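Sialidase B (Streptococcus pneumoniae serotype 4, PDB 4XHX) hydrolyses the alpha-glycosidic linkages of terminal sialic acids in oligosaccharides, glycoproteins and glycolipids. Local coordinates at residues Q202-R207 against E265-W270; G229-K234 against E640-N645. The protein carries 1 engineered substitution. All coordinates share one frame; numbering follows the deposited sequence.

Contact 1: residues Q202-R207 against E265-W270; sequences QANYFR and EQLVYW. With JKK (2-[(3-chlorobenzyl)amino]ethanesulfonic acid), chain B.
N204 turns CG away from its own N (chi1 -156°), which sends the amide across to 267-269. The ring of Y205, with CG anti to the carbonyl carbon (chi1 -48°), carries its hydroxyl to the backbone of W270. N204 ND2 donates to V268 O at 3.2 Å, from above the carbonyl plane and off the lone pairs. The same ND2 sits over one face of the Y269 ring, near the rim, with amide and ring planes 75° apart. N204 OD1 and CG pack on CD2 of L267, and OD1 is hydrogen-bonded to S197 OG. Y205 OH accepts a nearly straight bond from W270 N (2.7 Å). It also donates to a water that passes on to W270 O, so only the N is reached directly. CB of W270 lies 3.5 Å from Y205 OH. The 265-270 loop follows the first four-stranded sheet of the sialidase beta-propeller, and here it lies against the residues leading into that sheet's first strand, 205-213, touching Y205 of the strand itself. A second water joins the backbones: it accepts from N204 N and V268 N and donates to Q266 O. Further along the strand, R207, by similarity a substrate-binding arginine, uses NH1 and NH2 to grip one sulfonate oxygen, OAC, of the bound JKK, in the guanidinium plane. NH2 to OAC is 3.0 Å. E631 holds R207 NE in a salt bridge.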
ATOM      1  N   GLN A 202       2.521   5.636 -13.085  1.00  6.69           N
ATOM      2  CA  GLN A 202       1.658   4.784 -13.898  1.00  7.90           C
ATOM      3  C   GLN A 202       1.415   3.392 -13.278  1.00  7.90           C
ATOM      4  O   GLN A 202       1.068   2.450 -13.975  1.00  7.28           O
ATOM      5  CB  GLN A 202       2.167   4.692 -15.345  1.00  8.35           C
ATOM      6  CG  GLN A 202       2.053   6.025 -16.124  1.00 11.89           C
ATOM      7  CD  GLN A 202       0.603   6.518 -16.234  1.00 19.83           C
ATOM      8  OE1 GLN A 202      -0.268   5.800 -16.714  1.00 25.85           O
ATOM      9  NE2 GLN A 202       0.349   7.743 -15.783  1.00 19.70           N
ATOM     10  N   ALA A 203       1.604   3.273 -11.968  1.00  6.99           N
ATOM     11  CA  ALA A 203       1.157   2.083 -11.248  1.00  6.91           C
ATOM     12  C   ALA A 203      -0.287   2.309 -10.832  1.00  4.51           C
ATOM     13  O   ALA A 203      -0.633   3.382 -10.358  1.00  7.47           O
ATOM     14  CB  ALA A 203       2.006   1.847 -10.025  1.00  4.16           C
ATOM     15  N   ASN A 204      -1.124   1.295 -10.995  1.00  5.55           N
ATOM     16  CA  ASN A 204      -2.512   1.400 -10.580  1.00  8.16           C
ATOM     17  C   ASN A 204      -2.686   1.052  -9.106  1.00  7.34           C
ATOM     18  O   ASN A 204      -3.741   1.325  -8.518  1.00  5.73           O
ATOM     19  CB  ASN A 204      -3.401   0.505 -11.448  1.00  6.25           C
ATOM     20  CG  ASN A 204      -4.837   0.969 -11.473  1.00  9.30           C
ATOM     21  OD1 ASN A 204      -5.121   2.136 -11.213  1.00  9.56           O
ATOM     22  ND2 ASN A 204      -5.754   0.061 -11.793  1.00 12.00           N
ATOM     23  N   TYR A 205      -1.638   0.466  -8.520  1.00  5.47           N
ATOM     24  CA  TYR A 205      -1.663  -0.013  -7.128  1.00  6.68           C
ATOM     25  C   TYR A 205      -0.436   0.427  -6.334  1.00  6.18           C
ATOM     26  O   TYR A 205       0.629   0.646  -6.902  1.00  6.14           O
ATOM     27  CB  TYR A 205      -1.780  -1.540  -7.108  1.00  4.95           C
ATOM     28  CG  TYR A 205      -2.870  -1.998  -8.037  1.00  6.46           C
ATOM     29  CD1 TYR A 205      -4.200  -1.870  -7.673  1.00  7.70           C
ATOM     30  CD2 TYR A 205      -2.575  -2.468  -9.316  1.00  7.05           C
ATOM     31  CE1 TYR A 205      -5.221  -2.246  -8.534  1.00  7.01           C
ATOM     32  CE2 TYR A 205      -3.586  -2.850 -10.189  1.00  8.21           C
ATOM     33  CZ  TYR A 205      -4.908  -2.744  -9.790  1.00  9.81           C
ATOM     34  OH  TYR A 205      -5.925  -3.119 -10.648  1.00  9.58           O
ATOM     35  N   PHE A 206      -0.600   0.564  -5.021  1.00  5.09           N
ATOM     36  CA  PHE A 206       0.498   0.938  -4.144  1.00  4.88           C
ATOM     37  C   PHE A 206       0.390   0.191  -2.821  1.00  6.44           C
ATOM     38  O   PHE A 206      -0.717  -0.095  -2.330  1.00  8.18           O
ATOM     39  CB  PHE A 206       0.507   2.455  -3.884  1.00  4.33           C
ATOM     40  CG  PHE A 206       0.590   3.278  -5.135  1.00  4.07           C
ATOM     41  CD1 PHE A 206       1.822   3.611  -5.679  1.00  5.03           C
ATOM     42  CD2 PHE A 206      -0.565   3.698  -5.777  1.00  3.37           C
ATOM     43  CE1 PHE A 206       1.907   4.359  -6.846  1.00  4.00           C
ATOM     44  CE2 PHE A 206      -0.497   4.441  -6.953  1.00  6.60           C
ATOM     45  CZ  PHE A 206       0.744   4.782  -7.481  1.00  5.23           C
ATOM     46  N   ARG A 207       1.543  -0.141  -2.256  1.00  4.28           N
ATOM     47  CA  ARG A 207       1.605  -0.714  -0.916  1.00  4.75           C
ATOM     48  C   ARG A 207       2.895  -0.274  -0.241  1.00  4.15           C
ATOM     49  O   ARG A 207       3.785   0.275  -0.890  1.00  4.83           O
ATOM     50  CB  ARG A 207       1.560  -2.245  -0.972  1.00  4.18           C
ATOM     51  CG  ARG A 207       0.166  -2.838  -1.064  1.00  5.33           C
ATOM     52  CD  ARG A 207       0.152  -4.255  -0.453  1.00  7.48           C
ATOM     53  NE  ARG A 207       0.509  -4.253   0.969  1.00  5.82           N
ATOM     54  CZ  ARG A 207       0.697  -5.365   1.683  1.00  8.23           C
ATOM     55  NH1 ARG A 207       0.567  -6.554   1.100  1.00  7.16           N
ATOM     56  NH2 ARG A 207       1.017  -5.296   2.974  1.00  6.93           N
ATOM     57  N   GLU A 265       6.134   0.129 -17.650  1.00  8.82           N
ATOM     58  CA  GLU A 265       5.302   0.689 -16.595  1.00 14.43           C
ATOM     59  C   GLU A 265       3.850   0.872 -17.090  1.00 13.05           C
ATOM     60  O   GLU A 265       3.521   1.866 -17.725  1.00 13.96           O
ATOM     61  CB  GLU A 265       5.896   2.029 -16.114  1.00 12.84           C
ATOM     62  CG  GLU A 265       7.007   1.891 -15.041  1.00 12.81           C
ATOM     63  CD  GLU A 265       8.399   1.648 -15.626  1.00 18.04           C
ATOM     64  OE1 GLU A 265       8.673   2.168 -16.731  1.00 21.51           O
ATOM     65  OE2 GLU A 265       9.223   0.937 -14.985  1.00 12.69           O
ATOM     66  N   GLN A 266       2.981  -0.089 -16.807  1.00 11.71           N
ATOM     67  CA  GLN A 266       1.622  -0.042 -17.346  1.00 14.75           C
ATOM     68  C   GLN A 266       0.581   0.118 -16.257  1.00 16.11           C
ATOM     69  O   GLN A 266       0.650  -0.546 -15.221  1.00  8.81           O
ATOM     70  CB  GLN A 266       1.284  -1.330 -18.095  1.00 16.30           C
ATOM     71  CG  GLN A 266       2.166  -1.649 -19.265  1.00 15.99           C
ATOM     72  CD  GLN A 266       1.806  -2.981 -19.877  1.00 14.88           C
ATOM     73  OE1 GLN A 266       2.515  -3.973 -19.682  1.00 15.73           O
ATOM     74  NE2 GLN A 266       0.685  -3.026 -20.600  1.00 15.25           N
ATOM     75  N   LEU A 267      -0.397   0.983 -16.499  1.00 11.08           N
ATOM     76  CA  LEU A 267      -1.516   1.074 -15.588  1.00 14.26           C
ATOM     77  C   LEU A 267      -2.563   0.033 -15.990  1.00 13.95           C
ATOM     78  O   LEU A 267      -3.236   0.179 -17.009  1.00 10.94           O
ATOM     79  CB  LEU A 267      -2.098   2.476 -15.588  1.00  9.92           C
ATOM     80  CG  LEU A 267      -2.950   2.711 -14.348  1.00 15.23           C
ATOM     81  CD1 LEU A 267      -2.651   4.064 -13.763  1.00 14.40           C
ATOM     82  CD2 LEU A 267      -4.434   2.572 -14.678  1.00 21.54           C
ATOM     83  N   VAL A 268      -2.679  -1.029 -15.198  1.00  6.34           N
ATOM     84  CA  VAL A 268      -3.547  -2.143 -15.577  1.00 11.04           C
ATOM     85  C   VAL A 268      -4.619  -2.378 -14.537  1.00 10.26           C
ATOM     86  O   VAL A 268      -4.360  -2.332 -13.340  1.00  9.71           O
ATOM     87  CB  VAL A 268      -2.739  -3.456 -15.816  1.00 11.33           C
ATOM     88  CG1 VAL A 268      -3.665  -4.599 -16.260  1.00 13.13           C
ATOM     89  CG2 VAL A 268      -1.663  -3.226 -16.859  1.00 12.71           C
ATOM     90  N   TYR A 269      -5.844  -2.599 -14.993  1.00 12.23           N
ATOM     91  CA  TYR A 269      -6.907  -2.981 -14.082  1.00 12.03           C
ATOM     92  C   TYR A 269      -6.805  -4.479 -13.875  1.00 12.04           C
ATOM     93  O   TYR A 269      -7.160  -5.267 -14.752  1.00 12.94           O
ATOM     94  CB  TYR A 269      -8.271  -2.529 -14.621  1.00 12.55           C
ATOM     95  CG  TYR A 269      -8.372  -1.010 -14.626  1.00 27.58           C
ATOM     96  CD1 TYR A 269      -8.830  -0.320 -13.500  1.00 31.07           C
ATOM     97  CD2 TYR A 269      -7.958  -0.262 -15.730  1.00 27.71           C
ATOM     98  CE1 TYR A 269      -8.903   1.065 -13.481  1.00 24.38           C
ATOM     99  CE2 TYR A 269      -8.030   1.127 -15.723  1.00 32.08           C
ATOM    100  CZ  TYR A 269      -8.502   1.785 -14.596  1.00 39.96           C
ATOM    101  OH  TYR A 269      -8.574   3.163 -14.580  1.00 47.01           O
ATOM    102  N   TRP A 270      -6.265  -4.872 -12.725  1.00  7.17           N
ATOM    103  CA  TRP A 270      -6.039  -6.283 -12.443  1.00  7.16           C
ATOM    104  C   TRP A 270      -7.357  -6.996 -12.095  1.00  7.12           C
ATOM    105  O   TRP A 270      -8.165  -6.466 -11.339  1.00  9.17           O
ATOM    106  CB  TRP A 270      -5.015  -6.444 -11.304  1.00 11.10           C
ATOM    107  CG  TRP A 270      -4.001  -7.527 -11.565  1.00  5.08           C
ATOM    108  CD1 TRP A 270      -3.895  -8.724 -10.929  1.00  8.06           C
ATOM    109  CD2 TRP A 270      -2.970  -7.508 -12.561  1.00  7.40           C
ATOM    110  NE1 TRP A 270      -2.844  -9.454 -11.452  1.00  6.83           N
ATOM    111  CE2 TRP A 270      -2.265  -8.725 -12.459  1.00  6.27           C
ATOM    112  CE3 TRP A 270      -2.569  -6.572 -13.522  1.00  5.84           C
ATOM    113  CZ2 TRP A 270      -1.183  -9.029 -13.280  1.00  8.46           C
ATOM    114  CZ3 TRP A 270      -1.504  -6.873 -14.339  1.00  8.11           C
ATOM    115  CH2 TRP A 270      -0.827  -8.100 -14.224  1.00 11.33           C
TER
HETATM  116  CAE JKK B 701      10.142  -9.109   0.547  1.00 14.09           C
HETATM  117  CAF JKK B 701       9.805  -9.849  -0.636  1.00 19.75           C
HETATM  118  CAG JKK B 701       9.260  -9.137   1.648  1.00 18.13           C
HETATM  119  CAH JKK B 701       7.743 -10.627   0.388  1.00 16.36           C
HETATM  120  CAI JKK B 701       4.889  -9.295   3.460  1.00 13.70           C
HETATM  121  CAJ JKK B 701       3.609  -8.549   3.157  1.00 11.98           C
HETATM  122  CAK JKK B 701       7.101  -9.926   2.744  1.00 18.47           C
HETATM  123  CAM JKK B 701       8.621 -10.594  -0.711  1.00 21.47           C
HETATM  124  CAN JKK B 701       8.077  -9.898   1.579  1.00 16.17           C
HETATM  125  NAL JKK B 701       5.917  -9.138   2.469  1.00 15.91           N
HETATM  126  OAA JKK B 701       2.233  -9.425   5.343  1.00  6.84           O
HETATM  127  OAB JKK B 701       1.776 -10.469   3.179  1.00 15.11           O
HETATM  128  OAC JKK B 701       0.962  -8.261   3.610  1.00  9.38           O
HETATM  129  SAO JKK B 701       2.060  -9.197   3.851  1.00 13.84           S
HETATM  130 CL   JKK B 701       8.225 -11.490  -2.154  1.00 26.84          CL
HETATM  131  O   HOH W   1      -0.603  -1.311 -12.895  1.00 10.00           O
HETATM  132  O   HOH W   2      -8.342  -4.072  -9.769  1.00 10.76           O

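Contact 2: residues G229-K234 against E640-N645; sequences GTHDSK and ELHLSN. With JKK (2-[(3-chlorobenzyl)amino]ethanesulfonic acid), chain B.
G229 and H642 bring their backbones closest, with CA atoms 4.8 Å apart, in a meeting of two irregular loops. G229 has positive phi (70°) and no side chain, which lets H642 ND1 come within 3.3 Å of its CA. T230 and H642 are joined by two bonds that run in opposite directions. T230 N donates to H642 ND1 at 3.0 Å, in the plane of the imidazole. H642 N donates to T230 OG1 at 2.9 Å, and this bond is almost straight. OG1 reaches it by sitting between the backbone N and the carbonyl carbon of T230 (chi1 51°). T230 CG2 packs alongside the backbone of H642. The accepting role of ND1 is consistent with a proton on NE2, which is hydrogen-bonded to K277 O. The two imidazoles form a T-shaped stack. CE1 of H642 points at one face of the H231 ring, offset toward the rim, and lies 3.2 Å from H231 NE2. The ring planes stand at 79°. H231 NE2 is also hydrogen-bonded to K277 O, so one carbonyl steadies both histidines. CB of L641 lies over the centre of one face of the H642 ring. Beyond H231 the loop turns to D232, whose OD2 accepts from JKK NAL at 2.9 Å. R226 forms a salt bridge with the other oxygen, OD1, and probably helps to orient the carboxylate. The loop between strands 219-226 and 237-244 thus brings D232, by similarity the proton acceptor, to the active-site pocket of a family 33 sialidase propeller.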
ATOM      1  N   GLY A 229      -1.169  -5.711 -10.026  1.00  5.85           N
ATOM      2  CA  GLY A 229      -2.061  -5.837  -8.886  1.00  7.99           C
ATOM      3  C   GLY A 229      -1.302  -5.543  -7.602  1.00  5.13           C
ATOM      4  O   GLY A 229      -0.202  -4.988  -7.651  1.00  8.06           O
ATOM      5  N   THR A 230      -1.876  -5.902  -6.457  1.00  4.11           N
ATOM      6  CA  THR A 230      -1.252  -5.598  -5.163  1.00  7.78           C
ATOM      7  C   THR A 230      -0.328  -6.718  -4.665  1.00  7.96           C
ATOM      8  O   THR A 230       0.183  -6.652  -3.536  1.00  7.15           O
ATOM      9  CB  THR A 230      -2.306  -5.285  -4.080  1.00  6.65           C
ATOM     10  OG1 THR A 230      -3.290  -6.328  -4.060  1.00  6.92           O
ATOM     11  CG2 THR A 230      -3.003  -3.965  -4.361  1.00  5.46           C
ATOM     12  N   HIS A 231      -0.116  -7.738  -5.498  1.00  6.90           N
ATOM     13  CA  HIS A 231       0.726  -8.883  -5.135  1.00  6.16           C
ATOM     14  C   HIS A 231       2.138  -8.451  -4.762  1.00  7.34           C
ATOM     15  O   HIS A 231       2.734  -7.619  -5.464  1.00  5.84           O
ATOM     16  CB  HIS A 231       0.840  -9.867  -6.313  1.00  8.34           C
ATOM     17  CG  HIS A 231      -0.454 -10.513  -6.707  1.00  9.84           C
ATOM     18  ND1 HIS A 231      -1.281 -11.142  -5.801  1.00  5.90           N
ATOM     19  CD2 HIS A 231      -1.056 -10.634  -7.915  1.00  7.04           C
ATOM     20  CE1 HIS A 231      -2.342 -11.612  -6.432  1.00  6.14           C
ATOM     21  NE2 HIS A 231      -2.231 -11.318  -7.715  1.00  7.85           N
ATOM     22  N   ASP A 232       2.671  -9.015  -3.675  1.00  5.26           N
ATOM     23  CA  ASP A 232       4.124  -9.019  -3.411  1.00 10.41           C
ATOM     24  C   ASP A 232       4.845  -9.633  -4.621  1.00 15.89           C
ATOM     25  O   ASP A 232       4.246 -10.409  -5.369  1.00 11.58           O
ATOM     26  CB  ASP A 232       4.455  -9.917  -2.201  1.00 11.27           C
ATOM     27  CG  ASP A 232       4.120  -9.284  -0.862  1.00 10.80           C
ATOM     28  OD1 ASP A 232       3.649  -8.126  -0.816  1.00 13.53           O
ATOM     29  OD2 ASP A 232       4.353  -9.959   0.157  1.00 10.32           O
ATOM     30  N   SER A 233       6.122  -9.312  -4.807  1.00  9.70           N
ATOM     31  CA  SER A 233       6.944 -10.024  -5.799  1.00 14.68           C
ATOM     32  C   SER A 233       6.785 -11.561  -5.677  1.00 16.99           C
ATOM     33  O   SER A 233       6.593 -12.058  -4.578  1.00 16.06           O
ATOM     34  CB  SER A 233       8.414  -9.634  -5.635  1.00 14.27           C
ATOM     35  OG  SER A 233       8.547  -8.223  -5.529  1.00 18.45           O
ATOM     36  N   LYS A 234       6.862 -12.325  -6.771  1.00 16.18           N
ATOM     37  CA  LYS A 234       7.157 -11.861  -8.134  1.00 15.24           C
ATOM     38  C   LYS A 234       6.061 -10.993  -8.760  1.00 10.47           C
ATOM     39  O   LYS A 234       4.872 -11.304  -8.691  1.00 19.77           O
ATOM     40  CB  LYS A 234       7.443 -13.074  -9.041  1.00 21.24           C
ATOM     41  CG  LYS A 234       6.208 -13.913  -9.373  1.00 12.61           C
ATOM     42  CD  LYS A 234       6.552 -15.244 -10.018  1.00 16.54           C
ATOM     43  CE  LYS A 234       5.287 -16.107 -10.149  1.00 35.23           C
ATOM     44  NZ  LYS A 234       5.485 -17.395 -10.891  1.00 34.43           N
ATOM     45  N   GLU A 640      -9.812  -8.496  -0.803  1.00  7.09           N
ATOM     46  CA  GLU A 640      -9.528  -7.065  -1.004  1.00  7.65           C
ATOM     47  C   GLU A 640      -8.237  -6.819  -1.808  1.00  6.46           C
ATOM     48  O   GLU A 640      -7.544  -5.804  -1.624  1.00  6.36           O
ATOM     49  CB  GLU A 640      -9.503  -6.342   0.349  1.00  4.19           C
ATOM     50  CG  GLU A 640     -10.750  -6.610   1.188  1.00  7.50           C
ATOM     51  CD  GLU A 640     -10.993  -5.588   2.286  1.00  9.89           C
ATOM     52  OE1 GLU A 640     -10.132  -4.699   2.499  1.00  7.43           O
ATOM     53  OE2 GLU A 640     -12.065  -5.681   2.935  1.00  7.12           O
ATOM     54  N   LEU A 641      -7.919  -7.762  -2.692  1.00  4.74           N
ATOM     55  CA  LEU A 641      -6.772  -7.625  -3.574  1.00  8.75           C
ATOM     56  C   LEU A 641      -7.068  -6.589  -4.636  1.00  7.45           C
ATOM     57  O   LEU A 641      -8.227  -6.372  -4.995  1.00  6.17           O
ATOM     58  CB  LEU A 641      -6.449  -8.944  -4.280  1.00  7.65           C
ATOM     59  CG  LEU A 641      -6.214 -10.195  -3.436  1.00  6.92           C
ATOM     60  CD1 LEU A 641      -6.140 -11.413  -4.372  1.00  7.75           C
ATOM     61  CD2 LEU A 641      -4.967 -10.080  -2.573  1.00  7.96           C
ATOM     62  N   HIS A 642      -6.005  -5.968  -5.138  1.00  5.65           N
ATOM     63  CA  HIS A 642      -6.071  -5.068  -6.292  1.00  6.71           C
ATOM     64  C   HIS A 642      -7.113  -3.956  -6.176  1.00  5.99           C
ATOM     65  O   HIS A 642      -7.965  -3.795  -7.065  1.00  6.87           O
ATOM     66  CB  HIS A 642      -6.301  -5.872  -7.576  1.00  5.70           C
ATOM     67  CG  HIS A 642      -5.662  -7.222  -7.558  1.00  5.95           C
ATOM     68  ND1 HIS A 642      -4.351  -7.419  -7.179  1.00  5.42           N
ATOM     69  CD2 HIS A 642      -6.155  -8.446  -7.860  1.00  4.87           C
ATOM     70  CE1 HIS A 642      -4.062  -8.705  -7.252  1.00  6.71           C
ATOM     71  NE2 HIS A 642      -5.140  -9.351  -7.665  1.00  4.43           N
ATOM     72  N   LEU A 643      -7.054  -3.199  -5.087  1.00  3.76           N
ATOM     73  CA  LEU A 643      -7.868  -1.990  -4.938  1.00  7.12           C
ATOM     74  C   LEU A 643      -7.014  -0.754  -5.248  1.00  7.82           C
ATOM     75  O   LEU A 643      -5.848  -0.679  -4.847  1.00  7.14           O
ATOM     76  CB  LEU A 643      -8.405  -1.862  -3.514  1.00  6.24           C
ATOM     77  CG  LEU A 643      -9.128  -3.057  -2.883  1.00  5.64           C
ATOM     78  CD1 LEU A 643      -9.514  -2.755  -1.439  1.00  4.41           C
ATOM     79  CD2 LEU A 643     -10.354  -3.404  -3.706  1.00  4.85           C
ATOM     80  N   SER A 644      -7.590   0.223  -5.937  1.00  7.01           N
ATOM     81  CA  SER A 644      -6.841   1.454  -6.204  1.00  9.80           C
ATOM     82  C   SER A 644      -7.105   2.548  -5.185  1.00  7.30           C
ATOM     83  O   SER A 644      -8.221   2.678  -4.673  1.00  4.96           O
ATOM     84  CB  SER A 644      -7.143   1.978  -7.601  1.00  8.66           C
ATOM     85  OG  SER A 644      -6.532   1.128  -8.555  1.00 14.16           O
ATOM     86  N   ASN A 645      -6.074   3.345  -4.922  1.00  3.88           N
ATOM     87  CA  ASN A 645      -6.218   4.556  -4.115  1.00  4.11           C
ATOM     88  C   ASN A 645      -6.718   4.271  -2.710  1.00  6.47           C
ATOM     89  O   ASN A 645      -7.615   4.940  -2.204  1.00  8.74           O
ATOM     90  CB  ASN A 645      -7.113   5.576  -4.828  1.00  6.37           C
ATOM     91  CG  ASN A 645      -6.492   6.100  -6.118  1.00  5.88           C
ATOM     92  OD1 ASN A 645      -5.343   5.801  -6.435  1.00 10.29           O
ATOM     93  ND2 ASN A 645      -7.244   6.895  -6.852  1.00  5.66           N
TER
HETATM   94  CAE JKK B 701      10.142  -9.109   0.547  1.00 14.09           C
HETATM   95  CAF JKK B 701       9.805  -9.849  -0.636  1.00 19.75           C
HETATM   96  CAG JKK B 701       9.260  -9.137   1.648  1.00 18.13           C
HETATM   97  CAH JKK B 701       7.743 -10.627   0.388  1.00 16.36           C
HETATM   98  CAI JKK B 701       4.889  -9.295   3.460  1.00 13.70           C
HETATM   99  CAJ JKK B 701       3.609  -8.549   3.157  1.00 11.98           C
HETATM  100  CAK JKK B 701       7.101  -9.926   2.744  1.00 18.47           C
HETATM  101  CAM JKK B 701       8.621 -10.594  -0.711  1.00 21.47           C
HETATM  102  CAN JKK B 701       8.077  -9.898   1.579  1.00 16.17           C
HETATM  103  NAL JKK B 701       5.917  -9.138   2.469  1.00 15.91           N
HETATM  104  OAA JKK B 701       2.233  -9.425   5.343  1.00  6.84           O
HETATM  105  OAB JKK B 701       1.776 -10.469   3.179  1.00 15.11           O
HETATM  106  OAC JKK B 701       0.962  -8.261   3.610  1.00  9.38           O
HETATM  107  SAO JKK B 701       2.060  -9.197   3.851  1.00 13.84           S
HETATM  108 CL   JKK B 701       8.225 -11.490  -2.154  1.00 26.84          CL

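Overall arrangement
The centres of contacts 1 and 2 are 9 Å apart, and the contacts touch directly. Y205 joins them: its hydroxyl serves contact 1, while its ring packs against contact 2, with CD2 3.4 Å from G229 CA and CE1 3.5 Å from H642 C. A probable hydrogen bond, N204 O to S644 OG at 2.8 Å, adds a polar tie. W270 and H642 also meet edge-to-face. Along the chain the four segments alternate between the contacts. Both lead into the JKK site. They reach opposite ends of its ethyl linker, the sulfonate and the amine. R519 and R581 also bond JKK, and Y615, by similarity the nucleophile, makes a cation-pi contact with R207.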